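Local coordinates for protein ALDH21) (Physcomitrella patens subsp. patens, PDB 5MZ5) that oxidises succinic semialdehyde as an NADP(+)-dependent dehydrogenase of the aldehyde dehydrogenase family, and may also act on glyceraldehyde 3-phosphate without phosphorylating it, at residues Gly389-Gly393 with Ala394-Pro398; Ala408-Lys412 with Glu413-Gly417. All coordinates share one frame; numbering follows the deposited sequence.

Interaction 1 (Gly389-Gly393 with Ala394-Pro398); sequences GNRKG and AFIEP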
loop_
_atom_site.group_PDB
_atom_site.type_symbol
_atom_site.label_atom_id
_atom_site.label_comp_id
_atom_site.label_asym_id
_atom_site.label_seq_id
_atom_site.Cartn_x
_atom_site.Cartn_y
_atom_site.Cartn_z
ATOM N N GLY A 389 -24.630 38.857 -19.417
ATOM C CA GLY A 389 -23.579 39.696 -19.994
ATOM C C GLY A 389 -23.536 41.139 -19.516
ATOM O O GLY A 389 -22.663 41.900 -19.947
ATOM N N ASN A 390 -24.476 41.541 -18.635
ATOM C CA ASN A 390 -24.515 42.908 -18.111
ATOM C C ASN A 390 -23.862 43.030 -16.736
ATOM O O ASN A 390 -23.920 42.094 -15.924
ATOM C CB ASN A 390 -25.935 43.477 -18.085
ATOM C CG ASN A 390 -26.618 43.533 -19.440
ATOM O OD1 ASN A 390 -27.709 43.005 -19.628
ATOM N ND2 ASN A 390 -26.017 44.192 -20.409
ATOM N N ARG A 391 -23.221 44.185 -16.498
ATOM C CA ARG A 391 -22.546 44.502 -15.245
ATOM C C ARG A 391 -23.340 45.570 -14.486
ATOM O O ARG A 391 -23.862 46.512 -15.084
ATOM C CB ARG A 391 -21.100 44.960 -15.505
ATOM C CG ARG A 391 -20.218 45.046 -14.265
ATOM C CD ARG A 391 -18.999 45.893 -14.543
ATOM N NE ARG A 391 -19.061 47.171 -13.833
ATOM C CZ ARG A 391 -18.964 48.361 -14.408
ATOM N NH1 ARG A 391 -18.783 48.461 -15.717
ATOM N NH2 ARG A 391 -19.033 49.462 -13.679
ATOM N N LYS A 392 -23.422 45.406 -13.166
ATOM C CA LYS A 392 -24.087 46.308 -12.232
ATOM C C LYS A 392 -23.105 46.379 -11.045
ATOM O O LYS A 392 -23.143 45.510 -10.166
ATOM C CB LYS A 392 -25.444 45.698 -11.832
ATOM C CG LYS A 392 -26.487 46.673 -11.282
ATOM C CD LYS A 392 -27.633 45.924 -10.550
ATOM C CE LYS A 392 -27.237 45.408 -9.168
ATOM N NZ LYS A 392 -28.125 44.315 -8.681
ATOM N N GLY A 393 -22.180 47.350 -11.096
ATOM C CA GLY A 393 -21.123 47.514 -10.102
ATOM C C GLY A 393 -20.166 46.334 -10.133
ATOM O O GLY A 393 -19.515 46.099 -11.151
ATOM N N ALA A 394 -20.103 45.557 -9.035
ATOM C CA ALA A 394 -19.254 44.366 -8.940
ATOM C C ALA A 394 -20.016 43.092 -9.373
ATOM O O ALA A 394 -19.418 42.018 -9.478
ATOM C CB ALA A 394 -18.702 44.214 -7.525
ATOM N N PHE A 395 -21.325 43.225 -9.655
ATOM C CA PHE A 395 -22.179 42.130 -10.100
ATOM C C PHE A 395 -22.121 41.917 -11.615
ATOM O O PHE A 395 -22.185 42.874 -12.386
ATOM C CB PHE A 395 -23.640 42.373 -9.682
ATOM C CG PHE A 395 -23.928 42.137 -8.219
ATOM C CD1 PHE A 395 -24.265 40.870 -7.755
ATOM C CD2 PHE A 395 -23.892 43.187 -7.307
ATOM C CE1 PHE A 395 -24.558 40.658 -6.402
ATOM C CE2 PHE A 395 -24.184 42.968 -5.949
ATOM C CZ PHE A 395 -24.506 41.704 -5.507
ATOM N N ILE A 396 -22.000 40.647 -12.023
ATOM C CA ILE A 396 -22.029 40.189 -13.410
ATOM C C ILE A 396 -23.179 39.210 -13.467
ATOM O O ILE A 396 -23.221 38.257 -12.679
ATOM C CB ILE A 396 -20.681 39.535 -13.889
ATOM C CG1 ILE A 396 -19.572 40.587 -14.098
ATOM C CG2 ILE A 396 -20.862 38.703 -15.177
ATOM C CD1 ILE A 396 -19.738 41.513 -15.426
ATOM N N GLU A 397 -24.107 39.435 -14.395
ATOM C CA GLU A 397 -25.245 38.540 -14.612
ATOM C C GLU A 397 -24.740 37.147 -15.035
ATOM O O GLU A 397 -23.727 37.068 -15.746
ATOM C CB GLU A 397 -26.147 39.090 -15.717
ATOM C CG GLU A 397 -27.036 40.221 -15.262
ATOM C CD GLU A 397 -27.880 40.842 -16.357
ATOM O OE1 GLU A 397 -28.877 41.516 -16.012
ATOM O OE2 GLU A 397 -27.549 40.671 -17.554
ATOM N N PRO A 398 -25.402 36.041 -14.610
ATOM C CA PRO A 398 -24.966 34.711 -15.103
ATOM C C PRO A 398 -25.139 34.707 -16.633
ATOM O O PRO A 398 -26.194 35.079 -17.156
ATOM C CB PRO A 398 -25.875 33.723 -14.364
ATOM C CG PRO A 398 -27.025 34.519 -13.898
ATOM C CD PRO A 398 -26.633 35.959 -13.793
#

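Interaction 2 (Ala408-Lys412 with Glu413-Gly417); sequences ANARK and EEIFG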
loop_
_atom_site.group_PDB
_atom_site.type_symbol
_atom_site.label_atom_id
_atom_site.label_comp_id
_atom_site.label_asym_id
_atom_site.label_seq_id
_atom_site.Cartn_x
_atom_site.Cartn_y
_atom_site.Cartn_z
ATOM N N ALA A 408 -10.764 34.462 -29.018
ATOM C CA ALA A 408 -11.343 35.280 -27.936
ATOM C C ALA A 408 -10.784 34.898 -26.562
ATOM O O ALA A 408 -10.609 33.704 -26.272
ATOM C CB ALA A 408 -12.858 35.172 -27.933
ATOM N N ASN A 409 -10.492 35.922 -25.722
ATOM C CA ASN A 409 -9.959 35.756 -24.361
ATOM C C ASN A 409 -10.851 34.894 -23.477
ATOM O O ASN A 409 -10.328 34.135 -22.657
ATOM C CB ASN A 409 -9.725 37.098 -23.688
ATOM C CG ASN A 409 -8.478 37.796 -24.141
ATOM O OD1 ASN A 409 -7.394 37.214 -24.202
ATOM N ND2 ASN A 409 -8.598 39.080 -24.430
ATOM N N ALA A 410 -12.189 35.003 -23.658
ATOM C CA ALA A 410 -13.188 34.228 -22.917
ATOM C C ALA A 410 -13.006 32.722 -23.176
ATOM O O ALA A 410 -13.271 31.929 -22.282
ATOM C CB ALA A 410 -14.593 34.671 -23.300
ATOM N N ARG A 411 -12.498 32.341 -24.366
ATOM C CA ARG A 411 -12.259 30.944 -24.724
ATOM C C ARG A 411 -10.844 30.455 -24.346
ATOM O O ARG A 411 -10.692 29.355 -23.815
ATOM C CB ARG A 411 -12.583 30.705 -26.223
ATOM C CG ARG A 411 -12.244 29.304 -26.781
ATOM C CD ARG A 411 -12.849 28.129 -25.998
ATOM N NE ARG A 411 -12.433 26.832 -26.544
ATOM C CZ ARG A 411 -11.284 26.219 -26.267
ATOM N NH1 ARG A 411 -10.425 26.757 -25.413
ATOM N NH2 ARG A 411 -10.990 25.060 -26.838
ATOM N N LYS A 412 -9.829 31.278 -24.607
ATOM C CA LYS A 412 -8.413 30.987 -24.387
ATOM C C LYS A 412 -7.988 31.019 -22.907
ATOM O O LYS A 412 -7.179 30.186 -22.478
ATOM C CB LYS A 412 -7.586 31.973 -25.241
ATOM C CG LYS A 412 -6.063 31.832 -25.195
ATOM C CD LYS A 412 -5.355 32.652 -26.300
ATOM C CE LYS A 412 -5.753 34.118 -26.436
ATOM N NZ LYS A 412 -5.315 34.949 -25.280
ATOM N N GLU A 413 -8.513 31.984 -22.136
ATOM C CA GLU A 413 -8.108 32.191 -20.744
ATOM C C GLU A 413 -9.184 31.829 -19.732
ATOM O O GLU A 413 -10.358 31.698 -20.080
ATOM C CB GLU A 413 -7.707 33.674 -20.519
ATOM C CG GLU A 413 -6.780 34.289 -21.554
ATOM C CD GLU A 413 -5.395 33.685 -21.674
ATOM O OE1 GLU A 413 -4.898 33.094 -20.687
ATOM O OE2 GLU A 413 -4.794 33.823 -22.762
ATOM N N GLU A 414 -8.768 31.738 -18.459
ATOM C CA GLU A 414 -9.635 31.511 -17.315
ATOM C C GLU A 414 -10.431 32.800 -17.106
ATOM O O GLU A 414 -9.842 33.862 -16.892
ATOM C CB GLU A 414 -8.785 31.198 -16.067
ATOM C CG GLU A 414 -9.607 30.987 -14.796
ATOM C CD GLU A 414 -8.789 30.496 -13.620
ATOM O OE1 GLU A 414 -7.756 31.129 -13.323
ATOM O OE2 GLU A 414 -9.178 29.486 -12.988
ATOM N N ILE A 415 -11.757 32.721 -17.222
ATOM C CA ILE A 415 -12.603 33.896 -17.052
ATOM C C ILE A 415 -12.815 34.201 -15.534
ATOM O O ILE A 415 -12.847 35.368 -15.155
ATOM C CB ILE A 415 -13.910 33.787 -17.894
ATOM C CG1 ILE A 415 -14.589 35.156 -18.072
ATOM C CG2 ILE A 415 -14.884 32.741 -17.346
ATOM C CD1 ILE A 415 -15.320 35.356 -19.497
ATOM N N PHE A 416 -12.912 33.153 -14.674
ATOM C CA PHE A 416 -13.118 33.298 -13.220
ATOM C C PHE A 416 -14.356 34.212 -12.921
ATOM O O PHE A 416 -14.291 35.151 -12.120
ATOM C CB PHE A 416 -11.813 33.809 -12.552
ATOM C CG PHE A 416 -11.431 33.140 -11.260
ATOM C CD1 PHE A 416 -10.964 31.826 -11.249
ATOM C CD2 PHE A 416 -11.483 33.838 -10.053
ATOM C CE1 PHE A 416 -10.567 31.216 -10.053
ATOM C CE2 PHE A 416 -11.096 33.220 -8.850
ATOM C CZ PHE A 416 -10.644 31.917 -8.862
ATOM N N GLY A 417 -15.454 33.930 -13.622
ATOM C CA GLY A 417 -16.704 34.681 -13.545
ATOM C C GLY A 417 -17.893 33.829 -13.931
ATOM O O GLY A 417 -17.707 32.689 -14.382
#

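Interaction 1 (Gly389-Gly393 with Ala394-Pro398)
Lys392 and Phe395 face each other across a beta hairpin with a two-residue turn. Their backbones make two hydrogen bonds. Lys392 N gives to Phe395 O at 2.9 Å. Phe395 N returns to Lys392 O at 3.0 Å. Gly393 and Ala394 form the corners of this type II' turn, and the positive phi of Gly393 (65°) suits the first corner. Lys392 O also lies at the edge of the Phe395 ring, close to its plane. The lysine chain bends at chi3 (76°) and brings NZ over the ring face, 4.9 Å from the centroid, a cation-pi contact.

The next pair, Arg391 with Ile396, is non-hydrogen-bonded. Ile396 CD1 packs on Arg391 CB and CG, 3.7 Å from each. Arg391 then bends back, and its NE donates in the guanidinium plane to a lone pair of Gly393 O at 2.9 Å. Beyond the two strands, Glu397 N makes a hydrogen bond to Asn390 O, 3.1 Å.

The packing is tight where each face holds a buried residue of the second strand: Phe395 beside exposed Lys392 on one, Ile396 beside Arg391 on the other. The open end of the hairpin is looser. Exposed Asn390 lies alongside Glu397, and the bond from Asn390 N to Glu397 OE2 is weak and long, 3.4 Å.

Ile396 rests on Ala368 and Ile371 of helix 365-380, and Arg391 forms a salt bridge with Glu372 of that helix. Phe395 packs against the loop residues Tyr62, Met349 and Pro361. The second strand continues to residue 402 and runs parallel to strand 419-425.

Interaction 2 (Ala408-Lys412 with Glu413-Gly417)
Lys412 and Glu413 lie side by side at the end of a short helix and form a salt bridge. Lys412 CG is anti to the backbone N (chi1 -179°), and the chain folds back through bends at chi3 and chi4. NZ reaches the anti lone pair of Glu413 OE2 at 2.8 Å. The same NZ donates to Asn409 OD1 at 3.3 Å, tilted from the amide plane. Asn409 ND2 donates a hydrogen bond to Glu377 OE1, and Glu413 OE1 has a weak one from His439 NE2.

The helix is a single turn, residues 409-412, with Ala408 at the N-cap. Ala408 O accepts from both Arg411 N and Lys412 N, each at 3.0 Å. Glu413 N gives to Asn409 O at 2.9 Å, and Glu413 is the first residue to leave helical angles. The loop carries the Glu-Glu-Ile-Phe-Gly sequence characteristic of aldehyde dehydrogenases; its Glu414 binds NADP(+) when the coenzyme is present, and this chain has none. Gln324 pins this loop, with NE2 donating to Glu413 O and OE1 accepting from Ile415 N, while Glu414 OE2 accepts from Gly288 N.

Ile415 CD1 meets Ala410 CB at 3.9 Å, and Trp374 of helix 365-380 also touches Ile415.

Interactions 1 and 2 follow one another along the chain, joined through strand 395-402. Their centres are 16 Å apart, and their nearest atoms, about 6 Å apart, do not touch. Both lean on helix 365-380, and both mix buried apolar residues with exposed polar ones. Interaction 1 is farther from the centre of the chain. It is a hairpin ladder in which Lys392 lies over an aromatic ring. Interaction 2 is a helix end, where Lys412 pairs with a carboxylate and an amide instead. It lies closer to the coenzyme site, since residues 413-417 include Glu414. Phe416 there also meets the ring of Trp188, another NADP(+)-binding residue.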